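Local atomic coordinates of Rd1NTF2_05_I64F_A80G_T94P_D101K_L106W (Synthetic construct, PDB entry 6W3F), a protein that is of unknown activity but is a computationally designed NTF2-like protein, probably built so that its helices and curved sheet frame a pocket. Residues 5-10 and 77-82; 36-41 and 51-56. All coordinates share one frame; numbering follows the deposited sequence.

Contact 1 of 2, residues 5-10 and 77-82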
ATOM      1  N   ASP A   5      11.239 -13.469  -0.050  1.00 35.11           N
ATOM      2  CA  ASP A   5       9.841 -13.401  -0.452  1.00 36.90           C
ATOM      3  C   ASP A   5       9.096 -12.272   0.241  1.00 32.59           C
ATOM      4  O   ASP A   5       7.883 -12.119   0.013  1.00 33.55           O
ATOM      5  CB  ASP A   5       9.139 -14.732  -0.185  1.00 48.75           C
ATOM      6  CG  ASP A   5       7.784 -14.827  -0.879  1.00 58.05           C
ATOM      7  OD1 ASP A   5       7.709 -14.618  -2.116  1.00 57.88           O
ATOM      8  OD2 ASP A   5       6.785 -15.105  -0.188  1.00 62.60           O
ATOM      9  N   THR A   6       9.788 -11.476   1.065  1.00 44.27           N
ATOM     10  CA  THR A   6       9.110 -10.455   1.859  1.00 44.79           C
ATOM     11  C   THR A   6       8.275  -9.542   0.967  1.00 44.26           C
ATOM     12  O   THR A   6       7.073  -9.363   1.183  1.00 43.11           O
ATOM     13  CB  THR A   6      10.133  -9.625   2.652  1.00 42.98           C
ATOM     14  OG1 THR A   6      10.883 -10.473   3.520  1.00 44.58           O
ATOM     15  CG2 THR A   6       9.426  -8.544   3.481  1.00 47.82           C
ATOM     16  N   ALA A   7       8.901  -8.974  -0.066  1.00 38.57           N
ATOM     17  CA  ALA A   7       8.217  -7.968  -0.868  1.00 35.77           C
ATOM     18  C   ALA A   7       6.972  -8.540  -1.544  1.00 38.72           C
ATOM     19  O   ALA A   7       5.879  -7.979  -1.422  1.00 37.37           O
ATOM     20  CB  ALA A   7       9.177  -7.376  -1.887  1.00 40.28           C
ATOM     21  N   ARG A   8       7.111  -9.656  -2.263  1.00 33.58           N
ATOM     22  CA  ARG A   8       5.954 -10.248  -2.927  1.00 34.76           C
ATOM     23  C   ARG A   8       4.816 -10.498  -1.941  1.00 39.48           C
ATOM     24  O   ARG A   8       3.642 -10.232  -2.244  1.00 40.17           O
ATOM     25  CB  ARG A   8       6.371 -11.560  -3.600  1.00 37.83           C
ATOM     26  CG  ARG A   8       5.244 -12.242  -4.366  1.00 43.09           C
ATOM     27  CD  ARG A   8       5.411 -13.753  -4.365  1.00 50.51           C
ATOM     28  NE  ARG A   8       5.247 -14.298  -3.022  1.00 55.88           N
ATOM     29  CZ  ARG A   8       4.072 -14.620  -2.491  1.00 57.88           C
ATOM     30  NH1 ARG A   8       2.953 -14.454  -3.190  1.00 56.74           N
ATOM     31  NH2 ARG A   8       4.020 -15.109  -1.265  1.00 55.38           N
ATOM     32  N   LYS A   9       5.137 -11.029  -0.771  1.00 40.65           N
ATOM     33  CA  LYS A   9       4.114 -11.332   0.223  1.00 44.77           C
ATOM     34  C   LYS A   9       3.409 -10.066   0.714  1.00 33.36           C
ATOM     35  O   LYS A   9       2.173 -10.029   0.822  1.00 30.17           O
ATOM     36  CB  LYS A   9       4.749 -12.088   1.391  1.00 50.81           C
ATOM     37  CG  LYS A   9       3.727 -12.692   2.373  1.00 51.48           C
ATOM     38  N   ILE A  10       4.175  -9.023   1.027  1.00 33.56           N
ATOM     39  CA  ILE A  10       3.562  -7.779   1.487  1.00 30.40           C
ATOM     40  C   ILE A  10       2.614  -7.230   0.423  1.00 33.62           C
ATOM     41  O   ILE A  10       1.498  -6.800   0.727  1.00 30.67           O
ATOM     42  CB  ILE A  10       4.644  -6.750   1.866  1.00 34.20           C
ATOM     43  CG1 ILE A  10       5.318  -7.193   3.168  1.00 37.71           C
ATOM     44  CG2 ILE A  10       4.024  -5.368   1.981  1.00 34.82           C
ATOM     45  CD1 ILE A  10       6.487  -6.312   3.581  1.00 40.36           C
ATOM     46  N   LEU A  77      11.745  -1.238   4.934  1.00 37.36           N
ATOM     47  CA  LEU A  77      11.546  -1.656   3.554  1.00 36.58           C
ATOM     48  C   LEU A  77      10.965  -0.509   2.747  1.00 33.41           C
ATOM     49  O   LEU A  77       9.924   0.047   3.099  1.00 37.72           O
ATOM     50  CB  LEU A  77      10.648  -2.892   3.497  1.00 37.44           C
ATOM     51  CG  LEU A  77      10.516  -3.559   2.130  1.00 33.97           C
ATOM     52  CD1 LEU A  77      10.085  -4.987   2.355  1.00 38.97           C
ATOM     53  CD2 LEU A  77       9.524  -2.830   1.296  1.00 37.76           C
ATOM     54  N   ARG A  78      11.622  -0.177   1.632  1.00 31.63           N
ATOM     55  CA  ARG A  78      11.104   0.815   0.701  1.00 31.83           C
ATOM     56  C   ARG A  78      10.899   0.153  -0.659  1.00 31.10           C
ATOM     57  O   ARG A  78      11.761  -0.603  -1.119  1.00 30.67           O
ATOM     58  CB  ARG A  78      12.066   2.000   0.607  1.00 56.63           C
ATOM     59  CG  ARG A  78      11.714   3.023  -0.465  1.00 56.98           C
ATOM     60  CD  ARG A  78      12.614   4.258  -0.353  1.00 57.89           C
ATOM     61  NE  ARG A  78      12.483   4.853   0.974  1.00 58.65           N
ATOM     62  CZ  ARG A  78      13.252   5.821   1.461  1.00 59.54           C
ATOM     63  NH1 ARG A  78      14.237   6.333   0.729  1.00 59.79           N
ATOM     64  NH2 ARG A  78      13.032   6.269   2.693  1.00 60.27           N
ATOM     65  N   MET A  79       9.746   0.394  -1.274  1.00 32.61           N
ATOM     66  CA  MET A  79       9.499  -0.115  -2.616  1.00 35.92           C
ATOM     67  C   MET A  79       8.816   0.955  -3.457  1.00 39.09           C
ATOM     68  O   MET A  79       8.068   1.783  -2.959  1.00 35.55           O
ATOM     69  CB  MET A  79       8.687  -1.411  -2.603  1.00 33.86           C
ATOM     70  CG  MET A  79       7.331  -1.306  -1.965  1.00 40.51           C
ATOM     71  SD  MET A  79       6.342  -2.831  -2.016  1.00 45.70           S
ATOM     72  CE  MET A  79       7.562  -4.002  -1.400  1.00 45.88           C
ATOM     73  N   GLN A  80       9.139   0.948  -4.746  1.00 30.74           N
ATOM     74  CA  GLN A  80       8.686   1.926  -5.720  1.00 37.58           C
ATOM     75  C   GLN A  80       8.219   1.111  -6.918  1.00 32.68           C
ATOM     76  O   GLN A  80       8.879   0.136  -7.311  1.00 34.80           O
ATOM     77  CB  GLN A  80       9.815   2.896  -6.107  1.00 40.23           C
ATOM     78  CG  GLN A  80       9.383   4.264  -6.653  1.00 48.40           C
ATOM     79  CD  GLN A  80       8.664   4.208  -8.001  1.00 56.03           C
ATOM     80  OE1 GLN A  80       8.826   3.260  -8.781  1.00 55.70           O
ATOM     81  NE2 GLN A  80       7.860   5.234  -8.278  1.00 53.91           N
ATOM     82  N   GLY A  81       7.067   1.465  -7.462  1.00 32.48           N
ATOM     83  CA  GLY A  81       6.542   0.679  -8.547  1.00 31.97           C
ATOM     84  C   GLY A  81       5.399   1.391  -9.218  1.00 33.36           C
ATOM     85  O   GLY A  81       5.124   2.565  -8.955  1.00 34.85           O
ATOM     86  N   GLU A  82       4.748   0.662 -10.108  1.00 30.57           N
ATOM     87  CA  GLU A  82       3.640   1.184 -10.880  1.00 30.93           C
ATOM     88  C   GLU A  82       2.365   0.474 -10.450  1.00 30.86           C
ATOM     89  O   GLU A  82       2.293  -0.759 -10.479  1.00 29.85           O
ATOM     90  CB  GLU A  82       3.903   1.001 -12.368  1.00 39.07           C
ATOM     91  CG  GLU A  82       2.777   1.466 -13.222  1.00 45.75           C
ATOM     92  CD  GLU A  82       3.244   1.678 -14.647  1.00 47.11           C
ATOM     93  OE1 GLU A  82       3.914   2.705 -14.917  1.00 45.56           O
ATOM     94  OE2 GLU A  82       2.965   0.790 -15.467  1.00 43.06           O
TER
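Leu77 CD1 touches two side chains of the helix, Thr6 CG2 at 3.8 Å and Ile10 CD1 at 4.0 Å. The spacing of these two helical residues, one turn apart, lets a single methyl touch both. Leucine and isoleucine point at each other and meet methyl to methyl at their tips, whereas leucine and threonine run past one another in opposite directions. Leu77 contributes 50 Å², the largest share of the buried surface; with CG anti to the backbone N (chi1 -172°), its branch extends from the strand to the helix.

Met79 makes the second point of contact through its terminal methyl. Met79 CE is 3.8 Å from Ala7 CB and 4.1 Å from Ala7 CA, so the methyl meets the alanine's alpha carbon as well as its small side chain. The first torsion, 60°, places CG between the backbone N and the carbonyl carbon, and the thioether then bends at its last torsion to bring CE onto the helix. Ala7 and Met79 are the closest pair by CA atoms, 8.1 Å apart. No hydrogen bond crosses the interface; Thr6 OG1 instead binds the carbonyl oxygen of Glu3.

The local axes cross at 68° with a closest approach of 10.7 Å, so the first turn of helix 6-20 lies across strand 76-87, as in the helix-on-sheet packing of NTF2-like folds. Neighbouring strands flank the contact: Leu70 of strand 62-73 touches both Ala7 and Leu77, while Phe100 of strand 90-103 touches Leu77 and Ile10. Trp107 of strand 106-114, a tryptophan introduced into the parent design, meets Thr6, Ile10 and Leu77, extending the apolar layer under the helix across the sheet.

Contact 2 of 2, residues 36-41 and 51-56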
ATOM      1  N   ALA A  36      -0.168   9.282   4.195  1.00 41.52           N
ATOM      2  CA  ALA A  36      -0.563   8.863   2.855  1.00 42.51           C
ATOM      3  C   ALA A  36      -0.728  10.104   1.990  1.00 45.42           C
ATOM      4  O   ALA A  36      -1.530  10.989   2.304  1.00 40.14           O
ATOM      5  CB  ALA A  36      -1.857   8.045   2.874  1.00 47.00           C
ATOM      6  N   ASP A  37       0.026  10.158   0.904  1.00 45.23           N
ATOM      7  CA  ASP A  37      -0.098  11.211  -0.103  1.00 54.26           C
ATOM      8  C   ASP A  37      -0.688  10.577  -1.358  1.00 50.23           C
ATOM      9  O   ASP A  37      -0.033   9.762  -2.013  1.00 54.44           O
ATOM     10  CB  ASP A  37       1.258  11.860  -0.382  1.00 54.17           C
ATOM     11  CG  ASP A  37       1.853  12.511   0.852  1.00 59.12           C
ATOM     12  OD1 ASP A  37       1.116  13.231   1.549  1.00 64.01           O
ATOM     13  OD2 ASP A  37       3.044  12.286   1.150  1.00 59.58           O
ATOM     14  N   VAL A  38      -1.947  10.892  -1.645  1.00 51.75           N
ATOM     15  CA  VAL A  38      -2.588  10.524  -2.904  1.00 51.95           C
ATOM     16  C   VAL A  38      -2.638  11.808  -3.717  1.00 51.59           C
ATOM     17  O   VAL A  38      -3.508  12.656  -3.501  1.00 49.16           O
ATOM     18  CB  VAL A  38      -3.987   9.937  -2.703  1.00 55.12           C
ATOM     19  CG1 VAL A  38      -4.601   9.548  -4.051  1.00 57.53           C
ATOM     20  CG2 VAL A  38      -3.937   8.740  -1.754  1.00 55.84           C
ATOM     21  N   GLY A  39      -1.722  11.955  -4.667  1.00 55.07           N
ATOM     22  CA  GLY A  39      -1.687  13.189  -5.427  1.00 51.28           C
ATOM     23  C   GLY A  39      -1.328  14.361  -4.543  1.00 51.41           C
ATOM     24  O   GLY A  39      -0.329  14.337  -3.821  1.00 53.56           O
ATOM     25  N   ASP A  40      -2.145  15.414  -4.602  1.00 50.43           N
ATOM     26  CA  ASP A  40      -1.931  16.599  -3.783  1.00 56.65           C
ATOM     27  C   ASP A  40      -2.476  16.450  -2.368  1.00 63.15           C
ATOM     28  O   ASP A  40      -2.036  17.176  -1.466  1.00 62.60           O
ATOM     29  CB  ASP A  40      -2.583  17.819  -4.439  1.00 60.17           C
ATOM     30  CG  ASP A  40      -4.087  17.654  -4.632  1.00 63.53           C
ATOM     31  OD1 ASP A  40      -4.636  16.625  -4.179  1.00 62.79           O
ATOM     32  OD2 ASP A  40      -4.713  18.552  -5.240  1.00 62.18           O
ATOM     33  N   LYS A  41      -3.406  15.531  -2.153  1.00 66.65           N
ATOM     34  CA  LYS A  41      -4.017  15.352  -0.850  1.00 66.90           C
ATOM     35  C   LYS A  41      -3.101  14.572   0.081  1.00 56.46           C
ATOM     36  O   LYS A  41      -2.430  13.618  -0.333  1.00 49.88           O
ATOM     37  CB  LYS A  41      -5.356  14.631  -0.993  1.00 68.19           C
ATOM     38  CG  LYS A  41      -6.074  14.448   0.314  1.00 75.52           C
ATOM     39  CD  LYS A  41      -7.456  13.860   0.098  1.00 79.45           C
ATOM     40  CE  LYS A  41      -8.246  13.856   1.394  1.00 80.67           C
ATOM     41  NZ  LYS A  41      -8.299  15.216   1.992  1.00 81.93           N
ATOM     42  N   LYS A  51      -9.592   4.661   6.136  1.00 42.11           N
ATOM     43  CA  LYS A  51     -10.867   5.100   5.587  1.00 47.76           C
ATOM     44  C   LYS A  51     -10.683   5.679   4.190  1.00 46.14           C
ATOM     45  O   LYS A  51     -11.385   5.299   3.252  1.00 47.99           O
ATOM     46  CB  LYS A  51     -11.507   6.136   6.512  1.00 53.84           C
ATOM     47  CG  LYS A  51     -12.861   6.656   6.040  1.00 50.43           C
ATOM     48  CD  LYS A  51     -13.323   7.813   6.910  1.00 57.34           C
ATOM     49  N   PHE A  52      -9.748   6.613   4.037  1.00 43.41           N
ATOM     50  CA  PHE A  52      -9.630   7.321   2.772  1.00 43.41           C
ATOM     51  C   PHE A  52      -9.223   6.366   1.664  1.00 42.07           C
ATOM     52  O   PHE A  52      -9.849   6.340   0.600  1.00 44.81           O
ATOM     53  CB  PHE A  52      -8.625   8.463   2.905  1.00 47.71           C
ATOM     54  CG  PHE A  52      -8.339   9.157   1.624  1.00 49.08           C
ATOM     55  CD1 PHE A  52      -9.275  10.003   1.045  1.00 56.54           C
ATOM     56  CD2 PHE A  52      -7.129   8.968   0.997  1.00 52.58           C
ATOM     57  CE1 PHE A  52      -9.003  10.640  -0.150  1.00 60.94           C
ATOM     58  CE2 PHE A  52      -6.855   9.596  -0.202  1.00 56.54           C
ATOM     59  CZ  PHE A  52      -7.790  10.436  -0.773  1.00 61.59           C
ATOM     60  N   LEU A  53      -8.197   5.543   1.910  1.00 40.07           N
ATOM     61  CA  LEU A  53      -7.759   4.585   0.902  1.00 41.70           C
ATOM     62  C   LEU A  53      -8.845   3.565   0.575  1.00 46.18           C
ATOM     63  O   LEU A  53      -9.108   3.275  -0.596  1.00 47.44           O
ATOM     64  CB  LEU A  53      -6.489   3.881   1.367  1.00 39.49           C
ATOM     65  CG  LEU A  53      -5.270   4.802   1.393  1.00 39.51           C
ATOM     66  CD1 LEU A  53      -4.011   4.032   1.791  1.00 40.09           C
ATOM     67  CD2 LEU A  53      -5.062   5.487   0.048  1.00 45.20           C
ATOM     68  N   ALA A  54      -9.481   2.998   1.595  1.00 41.43           N
ATOM     69  CA  ALA A  54     -10.491   1.976   1.349  1.00 40.05           C
ATOM     70  C   ALA A  54     -11.601   2.496   0.450  1.00 46.46           C
ATOM     71  O   ALA A  54     -12.118   1.762  -0.400  1.00 53.75           O
ATOM     72  CB  ALA A  54     -11.089   1.490   2.679  1.00 47.79           C
ATOM     73  N   HIS A  55     -12.025   3.746   0.656  1.00 43.98           N
ATOM     74  CA  HIS A  55     -13.104   4.298  -0.162  1.00 52.26           C
ATOM     75  C   HIS A  55     -12.681   4.426  -1.624  1.00 52.27           C
ATOM     76  O   HIS A  55     -13.391   3.966  -2.527  1.00 58.60           O
ATOM     77  CB  HIS A  55     -13.537   5.649   0.413  1.00 58.08           C
ATOM     78  CG  HIS A  55     -14.670   6.299  -0.322  1.00 69.03           C
ATOM     79  ND1 HIS A  55     -14.594   7.589  -0.804  1.00 72.34           N
ATOM     80  CD2 HIS A  55     -15.906   5.849  -0.648  1.00 72.01           C
ATOM     81  CE1 HIS A  55     -15.730   7.904  -1.402  1.00 72.96           C
ATOM     82  NE2 HIS A  55     -16.542   6.865  -1.322  1.00 73.27           N
ATOM     83  N   ILE A  56     -11.519   5.032  -1.876  1.00 48.63           N
ATOM     84  CA  ILE A  56     -11.113   5.315  -3.250  1.00 54.47           C
ATOM     85  C   ILE A  56     -10.886   4.016  -4.027  1.00 50.79           C
ATOM     86  O   ILE A  56     -11.151   3.940  -5.230  1.00 56.89           O
ATOM     87  CB  ILE A  56      -9.861   6.202  -3.270  1.00 54.47           C
ATOM     88  CG1 ILE A  56      -8.714   5.508  -2.554  1.00 57.19           C
ATOM     89  CG2 ILE A  56     -10.132   7.532  -2.603  1.00 61.62           C
ATOM     90  CD1 ILE A  56      -7.420   6.291  -2.584  1.00 62.10           C
TER
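Val38 meets the rim of Phe52: Val38 CG2 sits near the ring plane, 3.4 Å from Phe52 CE2, and the two side chains approach from opposite directions. Val38 CG2 also touches Leu53 CD2 at 3.9 Å and, more loosely, Ile56 CD1 at 4.3 Å, so one valine branch meets three helical residues. Lys41 crosses the ring obliquely with its aliphatic chain, CD lying 3.5 Å from Phe52 CZ; its NZ, 5.6 Å from the ring centroid, adds at most a weak cation-pi attraction. Both strand-side partners flank a type II' turn from Val38 to Lys41, the tight end of the beta hairpin formed by strands 34-38 and 41-44, with Gly39 at phi 65° in its first corner. Replacing Phe52 by an alanine is likely to leave Val38 CG2 and the Lys41 methylenes without their shared partner and to open a gap between hairpin and helix. Phe52 reaches both partners with CG anti to its own backbone N (chi1 174°), and Ile56 CG2, one turn on, lies 4.1 Å above one face of the Phe52 ring, toward the rim. Farther out, Tyr114 of strand 106-114 touches Val38, and Leu53 packs on Met112 and on Leu26 of helix 23-28.

Contacts 1 and 2 lie on opposite sides of the chain's centre, with their own centres 19 Å apart and their nearest atoms about 11 Å apart, so they do not touch. Along the chain, contact 2 is local and nested within the 66 residues that separate the segments of contact 1. One six-stranded mixed sheet serves both: strand 76-87 is next to the outer strand 62-73, whereas strand 34-38 is next to the outer strand 41-44. Strand 106-114, between them in the sheet order, touches residues of each contact. Helices 6-20 and 46-56 therefore pack near different parts of one sheet, consistent with a helix-and-sheet framework around a designed pocket.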